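Local coordinates for protein Rv1989c (MbcT) (Mycobacterium tuberculosis, PDB 6FKG) that degrades NAD(+) by phosphorolysis as the toxin of a type II toxin-antitoxin pair, killing the cell unless its cognate antitoxin blocks the active site, at residues R161-P164 with G165-Q168. Sequence-based numbering, arbitrary orientation.
Sequences RTRP and GQLQ
Gln166 and Arg163 hold each other twice, once through the backbone and once through the glutamine amide. The backbone bond runs from Gln166 N to Arg163 O at 3.2 Å, with an N-H...O angle of 153°, and closes a four-residue turn. Its type follows from the central residues: Pro164 is extended, and Gly165 follows with a positive phi of 81°, which suits glycine. The second bond comes back the other way, as Arg163 N gives its hydrogen to Gln166 OE1 at 2.9 Å, in the carbonyl plane and on a lone pair.

This buried amide is the tight part of the contact. Gln166 OE1 also lies 3.6 Å from Thr162 CB and accepts a hydrogen bond from Gln141 NE2, while Gln166 NE2 donates to Thr97 O of strand 89-103, so both ends of the amide are engaged and its rotation is fixed. Above it, the Arg163 chain bends at chi3 and folds its guanidinium back over the amide. The two planes are stacked, 27° apart, with Arg163 CZ 3.7 Å from Gln166 CD. Arg163 NH2 and Gln166 NE2, 3.3 Å apart, are both donors, so this overlap is stacking and not a hydrogen bond.

The outer side is looser: the buried amide covers one face of the guanidinium of Arg163, itself an exposed residue, and Pro164 is exposed at the turn, its CB directed away from residues 165-168 overall. The whole is a type II beta turn with proline and glycine at its centre, leading from helix 158-161 into strand 167-174 of the mixed sheet, where it pairs antiparallel with strand 89-103.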
# COMPACT_ATOMS: atom_id res chain seq x y z
N ARG B 161 -0.49 -33.12 25.80
CA ARG B 161 -0.40 -34.39 25.09
C ARG B 161 0.21 -35.54 25.87
O ARG B 161 0.25 -36.66 25.37
CB ARG B 161 0.38 -34.19 23.81
CG ARG B 161 -0.16 -33.06 23.01
CD ARG B 161 -0.23 -33.44 21.58
NE ARG B 161 -1.23 -32.66 20.87
CZ ARG B 161 -1.16 -32.43 19.57
NH1 ARG B 161 -0.14 -32.93 18.90
NH2 ARG B 161 -2.09 -31.72 18.95
N THR B 162 0.69 -35.27 27.08
CA THR B 162 1.33 -36.32 27.85
C THR B 162 0.54 -36.67 29.11
O THR B 162 -0.06 -35.83 29.77
CB THR B 162 2.77 -35.94 28.25
OG1 THR B 162 2.75 -34.86 29.20
CG2 THR B 162 3.60 -35.54 27.01
N ARG B 163 0.53 -37.96 29.41
CA ARG B 163 -0.03 -38.47 30.64
C ARG B 163 0.94 -38.17 31.77
O ARG B 163 2.14 -38.00 31.53
CB ARG B 163 -0.31 -39.97 30.50
CG ARG B 163 -1.04 -40.30 29.21
CD ARG B 163 -1.23 -41.80 29.02
NE ARG B 163 0.04 -42.48 28.76
CZ ARG B 163 0.65 -42.51 27.58
NH1 ARG B 163 0.12 -41.88 26.54
NH2 ARG B 163 1.80 -43.16 27.45
N PRO B 164 0.41 -38.06 33.01
CA PRO B 164 1.23 -37.78 34.20
C PRO B 164 2.50 -38.61 34.27
O PRO B 164 2.46 -39.84 34.17
CB PRO B 164 0.29 -38.14 35.37
CG PRO B 164 -1.02 -38.58 34.74
CD PRO B 164 -1.02 -38.08 33.34
N GLY B 165 3.64 -37.93 34.42
CA GLY B 165 4.90 -38.60 34.66
C GLY B 165 5.62 -39.17 33.45
O GLY B 165 6.58 -39.91 33.61
N GLN B 166 5.15 -38.84 32.25
CA GLN B 166 5.84 -39.23 31.02
C GLN B 166 7.15 -38.47 30.91
O GLN B 166 8.15 -38.98 30.39
CB GLN B 166 4.98 -39.00 29.79
CG GLN B 166 3.94 -40.08 29.55
CD GLN B 166 3.45 -40.11 28.11
OE1 GLN B 166 2.47 -39.45 27.77
NE2 GLN B 166 4.14 -40.86 27.26
N LEU B 167 7.14 -37.23 31.37
CA LEU B 167 8.36 -36.46 31.54
C LEU B 167 8.52 -36.16 33.02
O LEU B 167 7.62 -35.60 33.64
CB LEU B 167 8.33 -35.17 30.72
CG LEU B 167 8.95 -35.14 29.33
CD1 LEU B 167 8.32 -36.18 28.43
CD2 LEU B 167 8.75 -33.75 28.75
N GLN B 168 9.65 -36.54 33.60
CA GLN B 168 9.88 -36.32 35.02
C GLN B 168 11.25 -35.73 35.26
O GLN B 168 12.27 -36.35 34.94
CB GLN B 168 9.73 -37.62 35.81
CG GLN B 168 8.30 -38.15 35.85
CD GLN B 168 8.21 -39.53 36.49
OE1 GLN B 168 8.94 -40.45 36.11
NE2 GLN B 168 7.32 -39.66 37.46